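Local coordinates for protein TsrD (Streptomyces laurentii, PDB 5X7L) that belongs to the SnoaL-like polyketide cyclase family of the NTF2 clan, small proteins in which helices pack over a curved antiparallel sheet, at residues I54-W57 / A58-E62. Sequence-based numbering, arbitrary orientation.
Sequences IRRW and ASTVE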
loop_
_atom_site.group_PDB
_atom_site.type_symbol
_atom_site.label_atom_id
_atom_site.label_comp_id
_atom_site.label_asym_id
_atom_site.label_seq_id
_atom_site.Cartn_x
_atom_site.Cartn_y
_atom_site.Cartn_z
ATOM N N ILE B 54 -12.574 -15.191 -2.124
ATOM C CA ILE B 54 -11.935 -16.226 -2.944
ATOM C C ILE B 54 -12.883 -16.709 -4.036
ATOM O O ILE B 54 -12.494 -16.816 -5.198
ATOM C CB ILE B 54 -11.476 -17.447 -2.105
ATOM C CG1 ILE B 54 -10.401 -17.047 -1.089
ATOM C CG2 ILE B 54 -10.963 -18.568 -3.007
ATOM C CD1 ILE B 54 -9.156 -16.426 -1.684
ATOM N N ARG B 55 -14.127 -16.994 -3.662
ATOM C CA ARG B 55 -15.115 -17.473 -4.624
ATOM C C ARG B 55 -15.393 -16.427 -5.700
ATOM O O ARG B 55 -15.526 -16.764 -6.875
ATOM C CB ARG B 55 -16.413 -17.864 -3.920
ATOM C CG ARG B 55 -16.259 -19.030 -2.960
ATOM C CD ARG B 55 -17.608 -19.617 -2.579
ATOM N NE ARG B 55 -18.477 -18.626 -1.949
ATOM C CZ ARG B 55 -18.463 -18.316 -0.655
ATOM N NH1 ARG B 55 -17.617 -18.916 0.177
ATOM N NH2 ARG B 55 -19.297 -17.395 -0.188
ATOM N N ARG B 56 -15.465 -15.162 -5.297
ATOM C CA ARG B 56 -15.719 -14.074 -6.242
ATOM C C ARG B 56 -14.587 -13.937 -7.257
ATOM O O ARG B 56 -14.837 -13.834 -8.460
ATOM C CB ARG B 56 -15.925 -12.748 -5.505
ATOM C CG ARG B 56 -16.053 -11.543 -6.426
ATOM C CD ARG B 56 -16.427 -10.281 -5.663
ATOM N NE ARG B 56 -15.493 -9.986 -4.578
ATOM C CZ ARG B 56 -14.299 -9.416 -4.732
ATOM N NH1 ARG B 56 -13.862 -9.069 -5.939
ATOM N NH2 ARG B 56 -13.535 -9.194 -3.669
ATOM N N TRP B 57 -13.347 -13.928 -6.781
ATOM C CA TRP B 57 -12.204 -13.814 -7.685
ATOM C C TRP B 57 -12.120 -15.005 -8.636
ATOM O O TRP B 57 -11.791 -14.842 -9.809
ATOM C CB TRP B 57 -10.895 -13.691 -6.911
ATOM C CG TRP B 57 -10.711 -12.391 -6.194
ATOM C CD1 TRP B 57 -10.534 -12.220 -4.855
ATOM C CD2 TRP B 57 -10.663 -11.080 -6.776
ATOM N NE1 TRP B 57 -10.385 -10.887 -4.561
ATOM C CE2 TRP B 57 -10.461 -10.165 -5.723
ATOM C CE3 TRP B 57 -10.779 -10.591 -8.082
ATOM C CZ2 TRP B 57 -10.366 -8.789 -5.935
ATOM C CZ3 TRP B 57 -10.686 -9.221 -8.293
ATOM C CH2 TRP B 57 -10.482 -8.337 -7.223
ATOM N N ALA B 58 -12.427 -16.195 -8.125
ATOM C CA ALA B 58 -12.395 -17.415 -8.933
ATOM C C ALA B 58 -13.389 -17.360 -10.092
ATOM O O ALA B 58 -13.188 -18.012 -11.119
ATOM C CB ALA B 58 -12.668 -18.635 -8.064
ATOM N N SER B 59 -14.454 -16.578 -9.926
ATOM C CA SER B 59 -15.489 -16.459 -10.950
ATOM C C SER B 59 -15.298 -15.260 -11.885
ATOM O O SER B 59 -15.806 -15.272 -13.007
ATOM C CB SER B 59 -16.869 -16.378 -10.293
ATOM O OG SER B 59 -17.010 -15.190 -9.536
ATOM N N THR B 60 -14.573 -14.237 -11.439
ATOM C CA THR B 60 -14.452 -12.998 -12.216
ATOM C C THR B 60 -13.083 -12.796 -12.873
ATOM O O THR B 60 -12.917 -11.885 -13.685
ATOM C CB THR B 60 -14.763 -11.768 -11.344
ATOM O OG1 THR B 60 -13.833 -11.702 -10.256
ATOM C CG2 THR B 60 -16.186 -11.844 -10.799
ATOM N N VAL B 61 -12.115 -13.636 -12.516
ATOM C CA VAL B 61 -10.768 -13.548 -13.067
ATOM C C VAL B 61 -10.333 -14.911 -13.590
ATOM O O VAL B 61 -10.450 -15.918 -12.894
ATOM C CB VAL B 61 -9.755 -13.060 -12.013
ATOM C CG1 VAL B 61 -8.338 -13.045 -12.583
ATOM C CG2 VAL B 61 -10.137 -11.677 -11.513
ATOM N N GLU B 62 -9.850 -14.939 -14.827
ATOM C CA GLU B 62 -9.209 -16.128 -15.380
ATOM C C GLU B 62 -7.696 -15.967 -15.303
ATOM O O GLU B 62 -7.186 -14.849 -15.332
ATOM C CB GLU B 62 -9.661 -16.367 -16.820
ATOM C CG GLU B 62 -11.081 -16.916 -16.897
ATOM C CD GLU B 62 -11.607 -17.068 -18.314
ATOM O OE1 GLU B 62 -10.887 -16.730 -19.275
ATOM O OE2 GLU B 62 -12.760 -17.522 -18.465
HETATM O O HOH W 1 -14.522 -9.455 -8.661
#
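S59 and T60 both turn their hydroxyls back onto the carbonyl oxygen of R56, one turn earlier, where helix 47-60 runs out and strand 61-74 takes over. S59 OG donates to R56 O at 2.8 Å, tilted from the carbonyl plane, and T60 OG1 donates to R56 O at 3.0 Å from above that plane, not along a lone pair. In each residue the hydroxyl sits between backbone N and carbonyl carbon (chi1 66° and 61°), the torsion that folds it back along the helix. The amide of S59 also reaches R56 O, at 3.1 Å, closing a tight turn of the 3-10 kind. W57 O likewise takes two donors, T60 N and V61 N, both from one face of its plane; the shorter, V61 N to W57 O, measures 3.0 Å.

T60 OG1 has a second role. A water donates to T60 OG1 at 2.8 Å and accepts from R56 NH1, lying in the plane of the guanidinium at its edge. R56 extends (chi1 174°) and then bends, laying NH1 3.4 Å above one face of the W57 indole, offset toward the rim. V61 comes to the indole from another direction: its CG2 meets W57 CE3 at 3.7 Å, at the ring edge near its plane, the two side chains running side by side. F84 on the sheet packs edge-to-face with W57, and an isopropyl alcohol is bound close to the indole.

Two hydroxyls and the S59 amide thus share R56 O, with T60 N adding a weak bond; the hydroxyls supplement backbone donors that approach this carbonyl poorly as the helix ends. The water, tied to both R56 and T60, would help fix the guanidinium over the indole.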